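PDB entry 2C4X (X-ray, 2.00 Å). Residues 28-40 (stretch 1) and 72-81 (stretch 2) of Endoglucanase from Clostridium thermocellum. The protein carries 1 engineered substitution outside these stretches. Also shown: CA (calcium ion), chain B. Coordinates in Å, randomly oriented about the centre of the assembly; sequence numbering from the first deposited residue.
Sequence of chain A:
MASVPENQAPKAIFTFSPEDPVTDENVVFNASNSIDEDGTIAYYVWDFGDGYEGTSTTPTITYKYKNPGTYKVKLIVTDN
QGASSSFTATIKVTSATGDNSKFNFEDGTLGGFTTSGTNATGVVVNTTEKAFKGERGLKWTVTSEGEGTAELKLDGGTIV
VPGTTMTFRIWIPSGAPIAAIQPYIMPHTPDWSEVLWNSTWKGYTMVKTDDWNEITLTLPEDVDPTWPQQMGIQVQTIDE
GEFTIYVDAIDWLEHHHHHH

Stretch 1, residues 28-40: VFNASNSIDEDGT
Stretch 2 72-81: KVKLIVTDNQ

How do the two stretches run past each other? Residues 72-79 of stretch 2 belong to a strand that begins earlier in the chain, all phi/psi values in the extended region, and its odd-numbered side chains face stretch 1; N80 and Q81 leave it. Stretch 1 enters as a strand at 28-30, makes a type I turn from A31 to S34, closed by S34 N to A31 O at 2.9 Å, and continues as a loop to T40. Both chains travel in the same direction, and the gap narrows along the way: the CA atoms are 9.6 Å apart at F29 and V73, 8.3 Å at A31 and L75, 7.6 Å at S34 and V77, and 5.5 Å at T40 and D79. Side chains therefore fill the wide end, while backbone groups can meet at the narrow one.

What packs the wide end? F29, chi1 -66° (m) and chi2 90°, swings its ring so that CE2 lies 3.9 Å from CG1 of V73, a t rotamer, which meets the ring obliquely. Next, L75 at chi1 165° (t) and chi2 71° (p) brings CD2 to 3.6 Å from CB of A31; the A31 methyl packs directly on the leucine methyl. The m rotamer of S34 (-60°) places OG 3.9 Å from CD2 of L75 and 3.8 Å from CG2 of V77 (chi1 164°, t). This buried hydroxyl is not left unsatisfied, since it hydrogen-bonds elsewhere in the structure. All these side chains leave their CA atoms toward the opposite stretch and are buried.

How does calcium bind the acidic end? D36, chi1 -166° (t) and chi2 36°, presents both oxygens, OD1 at 2.5 Å and OD2 at 2.4 Å from the calcium ion. D38 takes p (63°), its CA-to-CB bond sideways but its end nearer, and gives OD1 at 2.4 Å from the calcium ion. From the strand, D79 is also p (71°), with chi2 19°, and puts OD2 2.4 Å from the calcium ion. Three carboxylates from both stretches thus converge on one cation, which offsets their charge. D36 OD2 lies 3.3 Å from CB of D79. Water 3 binds the calcium ion at 2.4 Å, donates to N80 OD1 at 2.8 Å and accepts from Q81 NE2 at 2.8 Å; two further ligands come from elsewhere in the structure.

What fastens the narrow end? The CA-to-CB bond of N80 points toward stretch 1, and with chi1 60° (p) and chi2 -64° OD1 accepts from T40 N at 3.0 Å and 167°, while N80 N donates to T40 O at 2.9 Å and 134°. One asparagine thereby engages both backbone polar groups of T40. D79 CA adds a CA-H...O contact to T40 O at 3.2 Å. G39, at phi/psi -169/-143, passes with CA 3.4 Å from N80 OD1; an ideal CB there would lie 2.2 Å from that oxygen, a clash.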

# COMPACT_ATOMS: atom_id res chain seq x y z
N VAL A 28 -9.97 6.28 18.81
CA VAL A 28 -9.93 7.02 20.05
C VAL A 28 -8.66 7.85 20.08
O VAL A 28 -7.56 7.30 20.05
CB VAL A 28 -10.02 6.10 21.30
CG1 VAL A 28 -9.86 6.93 22.58
CG2 VAL A 28 -11.33 5.33 21.31
N PHE A 29 -8.81 9.17 20.12
CA PHE A 29 -7.67 10.06 20.27
C PHE A 29 -7.50 10.35 21.75
O PHE A 29 -8.46 10.68 22.45
CB PHE A 29 -7.89 11.37 19.49
CG PHE A 29 -7.93 11.17 17.99
CD1 PHE A 29 -9.14 10.91 17.34
CD2 PHE A 29 -6.76 11.23 17.24
CE1 PHE A 29 -9.18 10.74 15.95
CE2 PHE A 29 -6.78 11.04 15.86
CZ PHE A 29 -7.99 10.80 15.21
N ASN A 30 -6.26 10.22 22.22
CA ASN A 30 -5.98 10.31 23.64
C ASN A 30 -4.90 11.36 23.91
O ASN A 30 -3.73 11.12 23.68
CB ASN A 30 -5.58 8.93 24.17
CG ASN A 30 -5.46 8.88 25.67
OD1 ASN A 30 -5.08 9.86 26.31
ND2 ASN A 30 -5.78 7.73 26.25
N ALA A 31 -5.33 12.52 24.40
CA ALA A 31 -4.41 13.62 24.72
C ALA A 31 -4.03 13.66 26.20
O ALA A 31 -3.62 14.71 26.71
CB ALA A 31 -5.02 14.95 24.29
N SER A 32 -4.16 12.54 26.90
CA SER A 32 -4.03 12.52 28.36
C SER A 32 -2.62 12.81 28.89
O SER A 32 -2.47 13.14 30.07
CB SER A 32 -4.57 11.21 28.94
OG SER A 32 -3.70 10.14 28.63
N ASN A 33 -1.60 12.72 28.03
CA ASN A 33 -0.26 13.13 28.46
C ASN A 33 0.02 14.61 28.27
O ASN A 33 1.10 15.09 28.64
CB ASN A 33 0.85 12.26 27.85
CG ASN A 33 0.82 10.83 28.39
OD1 ASN A 33 1.11 9.88 27.66
ND2 ASN A 33 0.45 10.68 29.66
N SER A 34 -0.95 15.33 27.71
CA SER A 34 -0.92 16.80 27.69
C SER A 34 -0.97 17.31 29.13
O SER A 34 -1.65 16.73 29.99
CB SER A 34 -2.09 17.39 26.89
OG SER A 34 -2.08 16.96 25.54
N ILE A 35 -0.26 18.40 29.40
CA ILE A 35 -0.18 18.93 30.76
C ILE A 35 0.15 20.42 30.77
O ILE A 35 0.90 20.90 29.92
CB ILE A 35 0.83 18.10 31.63
CG1 ILE A 35 0.81 18.57 33.10
CG2 ILE A 35 2.24 18.11 31.01
CD1 ILE A 35 1.49 17.59 34.08
N ASP A 36 -0.45 21.15 31.70
CA ASP A 36 0.01 22.48 32.01
C ASP A 36 0.84 22.39 33.29
O ASP A 36 0.36 21.92 34.32
CB ASP A 36 -1.14 23.47 32.18
CG ASP A 36 -0.66 24.90 32.16
OD1 ASP A 36 0.28 25.19 31.39
OD2 ASP A 36 -1.21 25.74 32.90
N GLU A 37 2.09 22.83 33.20
CA GLU A 37 3.03 22.71 34.31
C GLU A 37 2.75 23.67 35.47
O GLU A 37 3.05 23.34 36.62
CB GLU A 37 4.47 22.86 33.81
CG GLU A 37 4.81 21.97 32.60
CD GLU A 37 4.91 20.49 32.93
OE1 GLU A 37 4.95 20.13 34.13
OE2 GLU A 37 4.96 19.68 31.99
N ASP A 38 2.17 24.83 35.17
CA ASP A 38 1.96 25.86 36.19
C ASP A 38 0.49 26.23 36.36
O ASP A 38 0.16 27.28 36.92
CB ASP A 38 2.82 27.10 35.90
CG ASP A 38 2.44 27.79 34.58
OD1 ASP A 38 1.65 27.21 33.81
OD2 ASP A 38 2.94 28.90 34.30
N GLY A 39 -0.40 25.37 35.88
CA GLY A 39 -1.84 25.62 35.96
C GLY A 39 -2.58 24.36 35.60
O GLY A 39 -2.14 23.26 35.94
N THR A 40 -3.71 24.53 34.90
CA THR A 40 -4.51 23.40 34.44
C THR A 40 -4.91 23.61 32.98
O THR A 40 -4.94 24.73 32.49
CB THR A 40 -5.78 23.20 35.31
OG1 THR A 40 -6.55 24.40 35.32
CG2 THR A 40 -5.41 22.84 36.76
N LYS A 72 -4.34 14.99 8.49
CA LYS A 72 -3.54 15.66 9.51
C LYS A 72 -4.46 16.05 10.67
O LYS A 72 -5.39 16.82 10.48
CB LYS A 72 -2.85 16.91 8.95
CG LYS A 72 -1.92 16.64 7.79
CD LYS A 72 -1.48 17.93 7.08
CE LYS A 72 -0.33 18.62 7.78
NZ LYS A 72 0.37 19.58 6.84
N VAL A 73 -4.19 15.50 11.85
CA VAL A 73 -5.00 15.78 13.03
C VAL A 73 -4.21 16.74 13.89
O VAL A 73 -3.09 16.43 14.30
CB VAL A 73 -5.36 14.49 13.81
CG1 VAL A 73 -6.22 14.81 15.07
CG2 VAL A 73 -6.09 13.51 12.88
N LYS A 74 -4.77 17.94 14.11
CA LYS A 74 -4.15 18.95 14.93
C LYS A 74 -4.88 19.09 16.25
O LYS A 74 -6.10 19.30 16.27
CB LYS A 74 -4.10 20.30 14.20
CG LYS A 74 -3.49 21.43 15.04
CD LYS A 74 -3.43 22.71 14.23
CE LYS A 74 -2.54 23.75 14.88
NZ LYS A 74 -2.69 25.09 14.21
N LEU A 75 -4.14 18.99 17.35
CA LEU A 75 -4.68 19.25 18.67
C LEU A 75 -4.14 20.56 19.18
O LEU A 75 -2.93 20.79 19.16
CB LEU A 75 -4.29 18.14 19.65
CG LEU A 75 -4.46 18.42 21.15
CD1 LEU A 75 -5.96 18.43 21.53
CD2 LEU A 75 -3.69 17.37 21.98
N ILE A 76 -5.03 21.42 19.67
CA ILE A 76 -4.64 22.58 20.43
C ILE A 76 -5.15 22.44 21.87
O ILE A 76 -6.33 22.19 22.12
CB ILE A 76 -5.14 23.90 19.80
CG1 ILE A 76 -4.55 24.08 18.40
CG2 ILE A 76 -4.78 25.11 20.67
CD1 ILE A 76 -5.24 25.17 17.56
N VAL A 77 -4.23 22.63 22.81
CA VAL A 77 -4.50 22.55 24.23
C VAL A 77 -4.37 23.95 24.81
O VAL A 77 -3.38 24.65 24.56
CB VAL A 77 -3.50 21.56 24.89
CG1 VAL A 77 -3.48 21.71 26.39
CG2 VAL A 77 -3.83 20.13 24.51
N THR A 78 -5.37 24.38 25.58
CA THR A 78 -5.39 25.72 26.14
C THR A 78 -5.49 25.63 27.65
O THR A 78 -6.32 24.88 28.17
CB THR A 78 -6.56 26.56 25.55
OG1 THR A 78 -6.49 26.49 24.12
CG2 THR A 78 -6.52 28.02 26.00
N ASP A 79 -4.64 26.39 28.34
CA ASP A 79 -4.63 26.39 29.80
C ASP A 79 -5.63 27.39 30.41
O ASP A 79 -6.34 28.11 29.68
CB ASP A 79 -3.20 26.56 30.35
CG ASP A 79 -2.64 27.96 30.14
OD1 ASP A 79 -3.40 28.91 29.91
OD2 ASP A 79 -1.40 28.12 30.25
N ASN A 80 -5.68 27.42 31.74
CA ASN A 80 -6.58 28.29 32.51
C ASN A 80 -6.36 29.80 32.32
O ASN A 80 -7.22 30.62 32.67
CB ASN A 80 -6.52 27.94 34.01
CG ASN A 80 -5.12 28.10 34.60
OD1 ASN A 80 -4.18 27.41 34.21
ND2 ASN A 80 -4.97 29.02 35.55
N GLN A 81 -5.22 30.17 31.75
CA GLN A 81 -4.88 31.56 31.49
C GLN A 81 -4.92 31.93 29.99
O GLN A 81 -4.52 33.03 29.62
CB GLN A 81 -3.53 31.88 32.10
CG GLN A 81 -3.60 32.09 33.61
CD GLN A 81 -2.24 32.20 34.25
OE1 GLN A 81 -1.83 33.29 34.65
NE2 GLN A 81 -1.53 31.08 34.36
CA CA B . 0.06 27.58 32.12
O HOH W 1 0.92 30.85 35.31
O HOH W 2 -2.31 29.07 36.94
O HOH W 3 -1.72 28.46 33.50